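Local coordinates for reticulocyte binding protein (Streptococcus agalactiae COH1, PDB 3FAW) that probably hydrolyses the alpha-1,6 branch linkages of pullulan and related alpha-glucans at the bacterial cell surface, as a pullulanase of the alpha-amylase superfamily, at residues A[219-224]-A[349-354]; A[235-239]-A[399-403]; A[548-554]-A[715-721]; A[735-739]-A[751-756]. All coordinates share one frame; numbering follows the deposited sequence.

Interaction 1. Residues A[219-224]-A[349-354]; sequences PYAKSL and QSYFAL
Tyr-220 and Phe-352 meet because each ring carbon CG stands anti to its own carbonyl carbon, at chi1 -80° and -69°, which brings the two rings together obliquely, their planes 31° apart. The phenylalanine tip does the touching: Phe-352 CZ lies 3.4 Å from Tyr-220 CE2, and Phe-352 CE2 sits above the centre of the tyrosine ring. In return the backbone Tyr-220 CA rests over a face of the Phe-352 ring, 4.2 Å from its centroid, a CH-pi contact. The far end of the tyrosine is anchored separately, its hydroxyl hydrogen-bonded to Asp-440 beyond the contact. Lys-222 runs alongside Phe-352 in the same direction; bends at chi2 and chi4 fold it back until Lys-222 NZ binds Tyr-220 O at 2.6 Å, in the carbonyl plane. Further on, Leu-224 CG packs against Ala-353 CB at 3.7 Å. No direct hydrogen bond joins segments 219-224 and 349-354, and water does that work instead. One molecule donates to Pro-219 O and accepts from Tyr-351 N, a second links Lys-222 O to Leu-354 N, and a third donates to both Lys-222 O and Phe-352 O. The 349-354 turn is braced from within by Ser-350 OG, which accepts from Ala-353 N at 3.0 Å in an ST motif. Ser-320, in another loop, hydrogen-bonds to Gln-349 NE2. Such a water-bridged, largely buried seam joins the carbohydrate-binding module 48 region to a loop following the second strand of the catalytic TIM barrel, the two-domain arrangement of pullulanases and isoamylases.

Interaction 2. Residues A[235-239]-A[399-403]; sequences DIKTA and YLFED
A mixed polar and aromatic contact joins Lys-237, in the loop between strands 212-216 and 241-242, to Tyr-399 and Asp-403 in and next to the short helix that follows barrel strand 385-390. The lysine chain crosses the tyrosine ring over one face, with Lys-237 CD above the ring centre, 3.7 Å from the centroid. Its ammonium group remains over that face, Lys-237 NZ being 4.3 Å from the Tyr-399 centroid in a cation-pi arrangement. A bend at chi4 (69°) then turns the nitrogen toward the carboxylate approaching from the opposite direction, and Lys-237 NZ closes a salt bridge to Asp-403 OD2 at 2.6 Å. The same tyrosine also grips the backbone of its partner: Tyr-399 OH donates to Lys-237 O at 2.7 Å, in the carbonyl plane and on a lone pair. Ring rotation is thereby restrained by a bond at the hydroxyl and an alkyl chain across the face. At the ring edge, in its plane, lies Thr-238 CG2, which also packs on Leu-400 CD2 at 3.8 Å. The carboxylate and the pi face together would be expected to favour a charged lysine. Val-214 touches both Lys-237 and Asp-403, while Arg-209 binds the backbone oxygen of Asp-403. The whole illustrates how a cation-pi contact and a salt bridge can share one lysine, here where a loop of the carbohydrate-binding module 48 beta domain meets a barrel loop of an alpha-amylase-type catalytic domain.

Interaction 3. Residues A[548-554]-A[715-721]; sequences FKNIKAQ and IDREVSL
Ile-715 slides its CG2 branch past the chain of Lys-552, meeting Lys-552 CB at 3.6 Å; with CG2 anti to the backbone N, this methyl rather than the longer branch faces the lysine stem. Asp-716 comes next and supplies the polar centre. Asp-716 OD1 accepts from Lys-552 NZ at 2.8 Å, as part of a salt bridge, and from Gln-554 NE2 at 2.9 Å. The two donors reach Asp-716 OD1 from opposite faces of the carboxylate plane, the lysine on the anti side and the amide on the syn side. The bond from the glutamine is nearly straight (169°) and lies in its amide plane, which stands 89° from the carboxylate. Lys-712 pairs with the other oxygen, so the carboxylate is held from several directions and is probably ionised. Gln-554 is brought into place by the end of helix 544-551: Ala-553 has a positive phi, and two backbone bonds return into the last turn, a Schellman motif. Here the contact joins that barrel-domain helix to the point where helix 712-718 gives way to the first strand of the C-terminal beta domain. Val-719 touches both Lys-552 CG and the Phe-548 ring with CG1, while Val-719 O accepts a hydrogen bond from a water that itself accepts from Lys-552 NZ. At Ser-720 the backbone runs close by the phenylalanine tip, with Ser-720 C 3.5 Å from Phe-548 CZ. Leu-721 lies over one ring face, its CB 3.7 Å from the Phe-548 centroid and just 4° off the normal, and Leu-721 CD1 packs on Phe-548 CD1 at 3.7 Å.

Interaction 4. Residues A[735-739]-A[751-756]; sequences LVIAY and VFVNAD
Five backbone hydrogen bonds tie strand 736-739 and the residue before it to strand 751-754 and the residue after it, as antiparallel arms of one hairpin. Ile-737 with Val-753 and Tyr-739 with Val-751 are the hydrogen-bonded pairs, each bonded in both directions; Val-753 N to Ile-737 O measures 2.8 Å. Beyond the strand, Ala-755 N still reaches Leu-735 O at 2.8 Å, though with a more bent N-H angle of 133°. Val-736 and Ala-738, in the non-hydrogen-bonded pairs, add CA-H...O contacts to carbonyls of the facing strand, among them Ala-738 CA to Val-751 O at 3.1 Å. Apolar contacts divide between the sheet faces. On the face of Tyr-739 and Val-751, the valine CB lies over the tyrosine ring, offset toward its rim; with chi1 at 45° the ring lies beside its neighbour, and Tyr-739 CE1 comes within 3.7 Å of Val-751 CB. Thr-610 binds the tyrosine hydroxyl. On the other face Ala-738 CB approaches Phe-752 CD1 at 3.3 Å. A polar side chain shapes the exit: Asn-754 OD1 accepts from Asp-756 N at 3.0 Å, an Asx turn. The ladder thus satisfies the paired backbone groups while mostly apolar side chains lie on both faces, which suits two inner strands buried on either face at this point.

Overall arrangement
From the N terminus, residues 219-224 open the loop that interaction 1 closes at 349-354. Before that closure residues 235-239 start the loop of interaction 2, which ends at 399-403; the two therefore cross, and they touch through Gln-349 with Ala-239 and Pro-219 with Phe-401. Together they fasten the carbohydrate-binding module 48 beta domain to loops of the catalytic barrel. Interaction 3 follows in series, spanning the last two barrel strands between 548-554 and 715-721, and interaction 4 closes a short hairpin after it. Those two adjoin across neighbouring strands 720-721 and 736-742, Ile-551 packing on Tyr-739. Interactions 1 and 3 have centres about 44 Å apart, on opposite sides of the chain's centre.

Interaction 1. Residues A[219-224]-A[349-354]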
loop_
_atom_site.group_PDB
_atom_site.type_symbol
_atom_site.label_atom_id
_atom_site.label_comp_id
_atom_site.label_asym_id
_atom_site.label_seq_id
_atom_site.Cartn_x
_atom_site.Cartn_y
_atom_site.Cartn_z
ATOM N N PRO A 219 1.961 -14.330 -15.042
ATOM C CA PRO A 219 2.204 -13.438 -13.904
ATOM C C PRO A 219 3.315 -12.405 -14.129
ATOM O O PRO A 219 3.310 -11.372 -13.475
ATOM C CB PRO A 219 2.556 -14.394 -12.751
ATOM C CG PRO A 219 2.866 -15.686 -13.365
ATOM C CD PRO A 219 2.230 -15.742 -14.717
ATOM N N TYR A 220 4.236 -12.687 -15.052
ATOM C CA TYR A 220 5.332 -11.778 -15.397
ATOM C C TYR A 220 5.029 -10.907 -16.620
ATOM O O TYR A 220 5.939 -10.318 -17.200
ATOM C CB TYR A 220 6.624 -12.578 -15.624
ATOM C CG TYR A 220 7.313 -12.949 -14.339
ATOM C CD1 TYR A 220 6.764 -13.909 -13.494
ATOM C CD2 TYR A 220 8.499 -12.331 -13.951
ATOM C CE1 TYR A 220 7.375 -14.250 -12.306
ATOM C CE2 TYR A 220 9.122 -12.668 -12.757
ATOM C CZ TYR A 220 8.551 -13.632 -11.940
ATOM O OH TYR A 220 9.141 -13.991 -10.757
ATOM N N ALA A 221 3.756 -10.821 -16.997
ATOM C CA ALA A 221 3.308 -9.958 -18.093
ATOM C C ALA A 221 3.629 -8.481 -17.826
ATOM O O ALA A 221 3.312 -7.955 -16.756
ATOM C CB ALA A 221 1.800 -10.137 -18.323
ATOM N N LYS A 222 4.255 -7.828 -18.805
ATOM C CA LYS A 222 4.677 -6.431 -18.680
ATOM C C LYS A 222 3.612 -5.443 -19.156
ATOM O O LYS A 222 3.703 -4.248 -18.878
ATOM C CB LYS A 222 5.985 -6.199 -19.449
ATOM C CG LYS A 222 7.146 -7.114 -19.030
ATOM C CD LYS A 222 7.492 -6.984 -17.545
ATOM C CE LYS A 222 8.645 -7.891 -17.153
ATOM N NZ LYS A 222 8.302 -9.336 -17.304
ATOM N N SER A 223 2.624 -5.937 -19.898
ATOM C CA SER A 223 1.428 -5.157 -20.224
ATOM C C SER A 223 0.269 -6.093 -20.573
ATOM O O SER A 223 0.427 -7.320 -20.564
ATOM C CB SER A 223 1.692 -4.162 -21.366
ATOM O OG SER A 223 0.667 -3.171 -21.431
ATOM N N LEU A 224 -0.892 -5.505 -20.857
ATOM C CA LEU A 224 -2.126 -6.259 -21.065
ATOM C C LEU A 224 -3.008 -5.630 -22.139
ATOM O O LEU A 224 -2.854 -4.454 -22.476
ATOM C CB LEU A 224 -2.942 -6.323 -19.769
ATOM C CG LEU A 224 -2.292 -6.801 -18.466
ATOM C CD1 LEU A 224 -3.194 -6.452 -17.290
ATOM C CD2 LEU A 224 -1.997 -8.300 -18.497
ATOM N N GLN A 349 -4.674 -7.816 -10.070
ATOM C CA GLN A 349 -4.641 -8.775 -11.166
ATOM C C GLN A 349 -3.202 -9.069 -11.617
ATOM O O GLN A 349 -2.855 -10.224 -11.886
ATOM C CB GLN A 349 -5.475 -8.252 -12.335
ATOM C CG GLN A 349 -5.510 -9.186 -13.524
ATOM C CD GLN A 349 -6.558 -8.801 -14.536
ATOM O OE1 GLN A 349 -7.304 -9.785 -14.997
ATOM N NE2 GLN A 349 -6.696 -7.634 -14.901
ATOM N N SER A 350 -2.374 -8.030 -11.708
ATOM C CA SER A 350 -0.962 -8.193 -12.081
ATOM C C SER A 350 -0.049 -7.396 -11.150
ATOM O O SER A 350 -0.458 -6.376 -10.583
ATOM C CB SER A 350 -0.726 -7.764 -13.536
ATOM O OG SER A 350 0.617 -8.015 -13.945
ATOM N N TYR A 351 1.183 -7.880 -10.999
ATOM C CA TYR A 351 2.201 -7.216 -10.179
ATOM C C TYR A 351 3.308 -6.571 -11.017
ATOM O O TYR A 351 4.159 -5.872 -10.477
ATOM C CB TYR A 351 2.789 -8.201 -9.157
ATOM C CG TYR A 351 1.787 -8.617 -8.100
ATOM C CD1 TYR A 351 1.135 -7.660 -7.320
ATOM C CD2 TYR A 351 1.475 -9.958 -7.883
ATOM C CE1 TYR A 351 0.211 -8.019 -6.359
ATOM C CE2 TYR A 351 0.544 -10.330 -6.913
ATOM C CZ TYR A 351 -0.085 -9.353 -6.157
ATOM O OH TYR A 351 -1.006 -9.698 -5.197
ATOM N N PHE A 352 3.270 -6.804 -12.331
ATOM C CA PHE A 352 4.203 -6.202 -13.293
ATOM C C PHE A 352 3.496 -5.283 -14.288
ATOM O O PHE A 352 4.032 -4.240 -14.666
ATOM C CB PHE A 352 4.907 -7.293 -14.107
ATOM C CG PHE A 352 5.868 -8.129 -13.323
ATOM C CD1 PHE A 352 7.230 -7.860 -13.354
ATOM C CD2 PHE A 352 5.417 -9.212 -12.578
ATOM C CE1 PHE A 352 8.127 -8.647 -12.642
ATOM C CE2 PHE A 352 6.307 -9.999 -11.861
ATOM C CZ PHE A 352 7.663 -9.716 -11.895
ATOM N N ALA A 353 2.311 -5.699 -14.738
ATOM C CA ALA A 353 1.567 -4.980 -15.767
ATOM C C ALA A 353 0.699 -3.860 -15.180
ATOM O O ALA A 353 -0.071 -4.083 -14.241
ATOM C CB ALA A 353 0.711 -5.950 -16.567
ATOM N N LEU A 354 0.828 -2.665 -15.756
ATOM C CA LEU A 354 0.088 -1.480 -15.317
ATOM C C LEU A 354 -1.383 -1.580 -15.680
ATOM O O LEU A 354 -1.756 -2.276 -16.623
ATOM C CB LEU A 354 0.666 -0.211 -15.960
ATOM C CG LEU A 354 2.110 0.146 -15.596
ATOM C CD1 LEU A 354 2.622 1.336 -16.418
ATOM C CD2 LEU A 354 2.241 0.422 -14.113
HETATM O O HOH W 1 1.512 -10.543 -11.535
HETATM O O HOH W 2 2.120 -2.133 -18.302
HETATM O O HOH W 3 4.918 -2.909 -16.954
#

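Interaction 2. Residues A[235-239]-A[399-403]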
loop_
_atom_site.group_PDB
_atom_site.type_symbol
_atom_site.label_atom_id
_atom_site.label_comp_id
_atom_site.label_asym_id
_atom_site.label_seq_id
_atom_site.Cartn_x
_atom_site.Cartn_y
_atom_site.Cartn_z
ATOM N N ASP A 235 -14.566 -19.692 -19.587
ATOM C CA ASP A 235 -13.398 -20.062 -20.376
ATOM C C ASP A 235 -12.242 -19.076 -20.191
ATOM O O ASP A 235 -11.122 -19.471 -19.867
ATOM C CB ASP A 235 -13.778 -20.142 -21.851
ATOM C CG ASP A 235 -12.630 -20.589 -22.724
ATOM O OD1 ASP A 235 -12.015 -21.627 -22.402
ATOM O OD2 ASP A 235 -12.347 -19.903 -23.731
ATOM N N ILE A 236 -12.519 -17.797 -20.423
ATOM C CA ILE A 236 -11.523 -16.741 -20.242
ATOM C C ILE A 236 -11.988 -15.820 -19.113
ATOM O O ILE A 236 -12.999 -15.133 -19.242
ATOM C CB ILE A 236 -11.305 -15.951 -21.548
ATOM C CG1 ILE A 236 -10.599 -16.835 -22.583
ATOM C CG2 ILE A 236 -10.489 -14.697 -21.286
ATOM C CD1 ILE A 236 -10.674 -16.309 -24.009
ATOM N N LYS A 237 -11.244 -15.823 -18.008
ATOM C CA LYS A 237 -11.641 -15.105 -16.789
ATOM C C LYS A 237 -10.535 -14.197 -16.247
ATOM O O LYS A 237 -10.518 -13.848 -15.062
ATOM C CB LYS A 237 -12.116 -16.098 -15.716
ATOM C CG LYS A 237 -11.316 -17.391 -15.602
ATOM C CD LYS A 237 -11.879 -18.262 -14.471
ATOM C CE LYS A 237 -11.486 -19.721 -14.606
ATOM N NZ LYS A 237 -10.039 -19.967 -14.369
ATOM N N THR A 238 -9.623 -13.813 -17.134
ATOM C CA THR A 238 -8.552 -12.884 -16.809
ATOM C C THR A 238 -8.328 -11.957 -17.992
ATOM O O THR A 238 -8.810 -12.208 -19.100
ATOM C CB THR A 238 -7.213 -13.614 -16.515
ATOM O OG1 THR A 238 -6.714 -14.223 -17.716
ATOM C CG2 THR A 238 -7.389 -14.669 -15.440
ATOM N N ALA A 239 -7.585 -10.886 -17.750
ATOM C CA ALA A 239 -7.070 -10.060 -18.833
ATOM C C ALA A 239 -6.063 -10.895 -19.623
ATOM O O ALA A 239 -5.612 -11.948 -19.157
ATOM C CB ALA A 239 -6.413 -8.797 -18.281
ATOM N N TYR A 399 -7.985 -18.039 -8.288
ATOM C CA TYR A 399 -7.626 -18.767 -9.505
ATOM C C TYR A 399 -6.472 -18.140 -10.318
ATOM O O TYR A 399 -5.786 -18.848 -11.053
ATOM C CB TYR A 399 -8.861 -19.032 -10.389
ATOM C CG TYR A 399 -9.567 -17.819 -10.975
ATOM C CD1 TYR A 399 -8.956 -17.022 -11.946
ATOM C CD2 TYR A 399 -10.869 -17.505 -10.598
ATOM C CE1 TYR A 399 -9.614 -15.929 -12.498
ATOM C CE2 TYR A 399 -11.538 -16.417 -11.147
ATOM C CZ TYR A 399 -10.902 -15.631 -12.096
ATOM O OH TYR A 399 -11.562 -14.557 -12.638
ATOM N N LEU A 400 -6.253 -16.833 -10.174
ATOM C CA LEU A 400 -5.195 -16.129 -10.913
ATOM C C LEU A 400 -3.856 -16.863 -10.883
ATOM O O LEU A 400 -3.176 -16.972 -11.905
ATOM C CB LEU A 400 -5.007 -14.698 -10.375
ATOM C CG LEU A 400 -5.966 -13.650 -10.939
ATOM C CD1 LEU A 400 -6.017 -12.394 -10.065
ATOM C CD2 LEU A 400 -5.563 -13.302 -12.380
ATOM N N PHE A 401 -3.484 -17.338 -9.696
ATOM C CA PHE A 401 -2.266 -18.118 -9.491
ATOM C C PHE A 401 -2.554 -19.607 -9.271
ATOM O O PHE A 401 -1.745 -20.451 -9.652
ATOM C CB PHE A 401 -1.478 -17.559 -8.306
ATOM C CG PHE A 401 -0.638 -16.358 -8.647
ATOM C CD1 PHE A 401 0.646 -16.515 -9.136
ATOM C CD2 PHE A 401 -1.132 -15.074 -8.473
ATOM C CE1 PHE A 401 1.424 -15.412 -9.453
ATOM C CE2 PHE A 401 -0.363 -13.970 -8.794
ATOM C CZ PHE A 401 0.919 -14.140 -9.279
ATOM N N GLU A 402 -3.697 -19.932 -8.671
ATOM C CA GLU A 402 -4.024 -21.333 -8.362
ATOM C C GLU A 402 -4.206 -22.169 -9.628
ATOM O O GLU A 402 -3.873 -23.355 -9.644
ATOM C CB GLU A 402 -5.271 -21.433 -7.479
ATOM C CG GLU A 402 -5.439 -22.782 -6.759
ATOM C CD GLU A 402 -4.421 -23.015 -5.646
ATOM O OE1 GLU A 402 -3.672 -22.081 -5.294
ATOM O OE2 GLU A 402 -4.374 -24.145 -5.108
ATOM N N ASP A 403 -4.730 -21.553 -10.685
ATOM C CA ASP A 403 -4.832 -22.218 -11.984
ATOM C C ASP A 403 -3.466 -22.578 -12.565
ATOM O O ASP A 403 -3.346 -23.558 -13.284
ATOM C CB ASP A 403 -5.569 -21.335 -12.999
ATOM C CG ASP A 403 -7.071 -21.284 -12.765
ATOM O OD1 ASP A 403 -7.606 -22.119 -12.007
ATOM O OD2 ASP A 403 -7.719 -20.399 -13.362
#

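Interaction 3. Residues A[548-554]-A[715-721]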
loop_
_atom_site.group_PDB
_atom_site.type_symbol
_atom_site.label_atom_id
_atom_site.label_comp_id
_atom_site.label_asym_id
_atom_site.label_seq_id
_atom_site.Cartn_x
_atom_site.Cartn_y
_atom_site.Cartn_z
ATOM N N PHE A 548 3.719 13.662 23.747
ATOM C CA PHE A 548 5.104 14.115 23.626
ATOM C C PHE A 548 6.002 13.026 23.046
ATOM O O PHE A 548 6.800 13.287 22.152
ATOM C CB PHE A 548 5.652 14.575 24.985
ATOM C CG PHE A 548 7.091 15.019 24.937
ATOM C CD1 PHE A 548 7.481 16.048 24.091
ATOM C CD2 PHE A 548 8.054 14.402 25.724
ATOM C CE1 PHE A 548 8.809 16.460 24.030
ATOM C CE2 PHE A 548 9.384 14.815 25.674
ATOM C CZ PHE A 548 9.761 15.843 24.826
ATOM N N LYS A 549 5.864 11.807 23.559
ATOM C CA LYS A 549 6.613 10.663 23.040
ATOM C C LYS A 549 6.283 10.365 21.573
ATOM O O LYS A 549 7.173 10.011 20.802
ATOM C CB LYS A 549 6.389 9.427 23.925
ATOM C CG LYS A 549 7.120 9.519 25.259
ATOM C CD LYS A 549 6.567 8.559 26.297
ATOM C CE LYS A 549 7.392 8.619 27.592
ATOM N NZ LYS A 549 6.721 7.925 28.727
ATOM N N ASN A 550 5.015 10.510 21.186
ATOM C CA ASN A 550 4.632 10.400 19.767
ATOM C C ASN A 550 5.331 11.461 18.910
ATOM O O ASN A 550 5.894 11.144 17.862
ATOM C CB ASN A 550 3.112 10.485 19.582
ATOM C CG ASN A 550 2.425 9.135 19.705
ATOM O OD1 ASN A 550 1.464 8.978 20.461
ATOM N ND2 ASN A 550 2.911 8.155 18.952
ATOM N N ILE A 551 5.319 12.706 19.383
ATOM C CA ILE A 551 6.054 13.805 18.732
ATOM C C ILE A 551 7.546 13.484 18.542
ATOM O O ILE A 551 8.150 13.923 17.563
ATOM C CB ILE A 551 5.896 15.140 19.512
ATOM C CG1 ILE A 551 4.446 15.628 19.454
ATOM C CG2 ILE A 551 6.796 16.224 18.939
ATOM C CD1 ILE A 551 4.123 16.672 20.495
ATOM N N LYS A 552 8.128 12.720 19.469
ATOM C CA LYS A 552 9.524 12.238 19.354
ATOM C C LYS A 552 9.692 10.967 18.498
ATOM O O LYS A 552 10.800 10.432 18.395
ATOM C CB LYS A 552 10.121 11.977 20.749
ATOM C CG LYS A 552 10.402 13.232 21.569
ATOM C CD LYS A 552 11.317 12.965 22.760
ATOM C CE LYS A 552 10.684 12.038 23.797
ATOM N NZ LYS A 552 11.622 11.766 24.927
ATOM N N ALA A 553 8.605 10.497 17.881
ATOM C CA ALA A 553 8.597 9.260 17.093
ATOM C C ALA A 553 8.809 8.038 17.987
ATOM O O ALA A 553 9.538 7.109 17.632
ATOM C CB ALA A 553 9.650 9.307 15.973
ATOM N N GLN A 554 8.165 8.055 19.148
ATOM C CA GLN A 554 8.210 6.946 20.087
ATOM C C GLN A 554 6.784 6.549 20.472
ATOM O O GLN A 554 6.348 6.797 21.597
ATOM C CB GLN A 554 9.029 7.335 21.316
ATOM C CG GLN A 554 10.485 7.649 20.983
ATOM C CD GLN A 554 11.232 8.307 22.117
ATOM O OE1 GLN A 554 10.712 8.179 23.330
ATOM N NE2 GLN A 554 12.268 8.935 21.901
ATOM N N ILE A 715 17.328 12.752 19.767
ATOM C CA ILE A 715 15.957 13.214 19.978
ATOM C C ILE A 715 15.643 13.377 21.472
ATOM O O ILE A 715 15.122 14.414 21.887
ATOM C CB ILE A 715 14.921 12.284 19.283
ATOM C CG1 ILE A 715 14.920 12.538 17.772
ATOM C CG2 ILE A 715 13.523 12.526 19.828
ATOM C CD1 ILE A 715 14.231 11.461 16.961
ATOM N N ASP A 716 15.969 12.368 22.278
ATOM C CA ASP A 716 15.742 12.444 23.733
ATOM C C ASP A 716 16.574 13.539 24.410
ATOM O O ASP A 716 16.156 14.102 25.428
ATOM C CB ASP A 716 16.036 11.099 24.411
ATOM C CG ASP A 716 14.980 10.046 24.120
ATOM O OD1 ASP A 716 13.820 10.400 23.840
ATOM O OD2 ASP A 716 15.314 8.847 24.185
ATOM N N ARG A 717 17.744 13.831 23.845
ATOM C CA ARG A 717 18.656 14.835 24.399
ATOM C C ARG A 717 18.382 16.256 23.924
ATOM O O ARG A 717 18.785 17.210 24.588
ATOM C CB ARG A 717 20.099 14.487 24.035
ATOM C CG ARG A 717 20.646 13.292 24.777
ATOM C CD ARG A 717 21.866 12.751 24.079
ATOM N NE ARG A 717 22.534 11.727 24.875
ATOM C CZ ARG A 717 23.433 10.868 24.400
ATOM N NH1 ARG A 717 23.781 10.895 23.115
ATOM N NH2 ARG A 717 23.986 9.975 25.215
ATOM N N GLU A 718 17.731 16.397 22.771
ATOM C CA GLU A 718 17.573 17.710 22.132
ATOM C C GLU A 718 16.124 18.159 21.940
ATOM O O GLU A 718 15.885 19.323 21.610
ATOM C CB GLU A 718 18.307 17.727 20.790
ATOM C CG GLU A 718 19.814 17.505 20.923
ATOM C CD GLU A 718 20.486 17.062 19.632
ATOM O OE1 GLU A 718 19.848 17.122 18.558
ATOM O OE2 GLU A 718 21.664 16.646 19.700
ATOM N N VAL A 719 15.169 17.246 22.134
ATOM C CA VAL A 719 13.750 17.587 22.098
ATOM C C VAL A 719 13.169 17.417 23.500
ATOM O O VAL A 719 13.199 16.318 24.059
ATOM C CB VAL A 719 12.975 16.714 21.092
ATOM C CG1 VAL A 719 11.514 17.145 21.028
ATOM C CG2 VAL A 719 13.620 16.794 19.709
ATOM N N SER A 720 12.640 18.510 24.054
ATOM C CA SER A 720 12.185 18.550 25.446
ATOM C C SER A 720 10.750 19.067 25.587
ATOM O O SER A 720 10.237 19.776 24.719
ATOM C CB SER A 720 13.148 19.395 26.291
ATOM O OG SER A 720 13.361 20.676 25.722
ATOM N N LEU A 721 10.114 18.692 26.695
ATOM C CA LEU A 721 8.712 19.021 26.951
ATOM C C LEU A 721 8.602 20.279 27.809
ATOM O O LEU A 721 8.990 20.275 28.979
ATOM C CB LEU A 721 8.022 17.847 27.650
ATOM C CG LEU A 721 6.526 17.985 27.945
ATOM C CD1 LEU A 721 5.723 18.126 26.651
ATOM C CD2 LEU A 721 6.040 16.797 28.753
HETATM O O HOH W 4 12.857 14.357 25.719
HETATM O O HOH W 5 12.688 8.117 25.160
#

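Interaction 4. Residues A[735-739]-A[751-756]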
loop_
_atom_site.group_PDB
_atom_site.type_symbol
_atom_site.label_atom_id
_atom_site.label_comp_id
_atom_site.label_asym_id
_atom_site.label_seq_id
_atom_site.Cartn_x
_atom_site.Cartn_y
_atom_site.Cartn_z
ATOM N N LEU A 735 -5.339 19.415 26.870
ATOM C CA LEU A 735 -5.595 19.809 25.475
ATOM C C LEU A 735 -4.626 20.880 24.966
ATOM O O LEU A 735 -4.804 21.413 23.872
ATOM C CB LEU A 735 -7.027 20.339 25.338
ATOM C CG LEU A 735 -8.165 19.357 25.617
ATOM C CD1 LEU A 735 -9.485 20.101 25.722
ATOM C CD2 LEU A 735 -8.233 18.288 24.540
ATOM N N VAL A 736 -3.611 21.204 25.761
ATOM C CA VAL A 736 -2.542 22.105 25.320
ATOM C C VAL A 736 -1.199 21.406 25.510
ATOM O O VAL A 736 -1.013 20.654 26.468
ATOM C CB VAL A 736 -2.567 23.466 26.076
ATOM C CG1 VAL A 736 -2.663 23.253 27.564
ATOM C CG2 VAL A 736 -1.331 24.314 25.725
ATOM N N ILE A 737 -0.278 21.636 24.580
ATOM C CA ILE A 737 1.073 21.086 24.681
ATOM C C ILE A 737 2.084 22.027 24.025
ATOM O O ILE A 737 1.766 22.733 23.069
ATOM C CB ILE A 737 1.167 19.658 24.053
ATOM C CG1 ILE A 737 2.443 18.944 24.513
ATOM C CG2 ILE A 737 1.105 19.714 22.525
ATOM C CD1 ILE A 737 2.465 17.470 24.172
ATOM N N ALA A 738 3.298 22.040 24.561
ATOM C CA ALA A 738 4.388 22.829 23.986
ATOM C C ALA A 738 5.697 22.064 24.097
ATOM O O ALA A 738 5.959 21.427 25.115
ATOM C CB ALA A 738 4.502 24.175 24.684
ATOM N N TYR A 739 6.511 22.128 23.046
ATOM C CA TYR A 739 7.804 21.444 23.028
ATOM C C TYR A 739 8.869 22.225 22.279
ATOM O O TYR A 739 8.571 22.991 21.367
ATOM C CB TYR A 739 7.691 20.034 22.433
ATOM C CG TYR A 739 6.879 19.931 21.163
ATOM C CD1 TYR A 739 7.493 19.901 19.908
ATOM C CD2 TYR A 739 5.493 19.834 21.217
ATOM C CE1 TYR A 739 6.737 19.788 18.744
ATOM C CE2 TYR A 739 4.738 19.729 20.071
ATOM C CZ TYR A 739 5.355 19.699 18.838
ATOM O OH TYR A 739 4.572 19.588 17.709
ATOM N N VAL A 751 7.474 24.910 19.653
ATOM C CA VAL A 751 6.122 24.748 19.106
ATOM C C VAL A 751 5.087 24.713 20.232
ATOM O O VAL A 751 5.215 23.927 21.171
ATOM C CB VAL A 751 5.992 23.429 18.300
ATOM C CG1 VAL A 751 4.624 23.354 17.608
ATOM C CG2 VAL A 751 7.122 23.298 17.283
ATOM N N PHE A 752 4.068 25.565 20.124
ATOM C CA PHE A 752 2.975 25.638 21.095
ATOM C C PHE A 752 1.654 25.322 20.404
ATOM O O PHE A 752 1.331 25.938 19.390
ATOM C CB PHE A 752 2.888 27.040 21.700
ATOM C CG PHE A 752 4.153 27.501 22.377
ATOM C CD1 PHE A 752 4.315 27.355 23.748
ATOM C CD2 PHE A 752 5.170 28.101 21.647
ATOM C CE1 PHE A 752 5.473 27.784 24.375
ATOM C CE2 PHE A 752 6.328 28.529 22.265
ATOM C CZ PHE A 752 6.480 28.373 23.632
ATOM N N VAL A 753 0.896 24.370 20.949
ATOM C CA VAL A 753 -0.432 24.024 20.416
ATOM C C VAL A 753 -1.487 24.083 21.519
ATOM O O VAL A 753 -1.556 23.187 22.366
ATOM C CB VAL A 753 -0.448 22.605 19.793
ATOM C CG1 VAL A 753 -1.863 22.211 19.380
ATOM C CG2 VAL A 753 0.499 22.532 18.595
ATOM N N ASN A 754 -2.287 25.149 21.519
ATOM C CA ASN A 754 -3.460 25.226 22.384
ATOM C C ASN A 754 -4.682 24.686 21.641
ATOM O O ASN A 754 -5.305 25.399 20.854
ATOM C CB ASN A 754 -3.722 26.660 22.861
ATOM C CG ASN A 754 -4.877 26.746 23.862
ATOM O OD1 ASN A 754 -5.365 25.726 24.352
ATOM N ND2 ASN A 754 -5.312 27.966 24.169
ATOM N N ALA A 755 -5.011 23.423 21.897
ATOM C CA ALA A 755 -6.198 22.796 21.320
ATOM C C ALA A 755 -7.429 22.963 22.219
ATOM O O ALA A 755 -8.481 22.387 21.939
ATOM C CB ALA A 755 -5.937 21.311 21.049
ATOM N N ASP A 756 -7.293 23.741 23.295
ATOM C CA ASP A 756 -8.410 24.012 24.198
ATOM C C ASP A 756 -9.313 25.080 23.593
ATOM O O ASP A 756 -8.881 25.875 22.754
ATOM C CB ASP A 756 -7.901 24.462 25.574
ATOM C CG ASP A 756 -8.926 24.255 26.689
ATOM O OD1 ASP A 756 -10.094 23.926 26.400
ATOM O OD2 ASP A 756 -8.561 24.428 27.867
#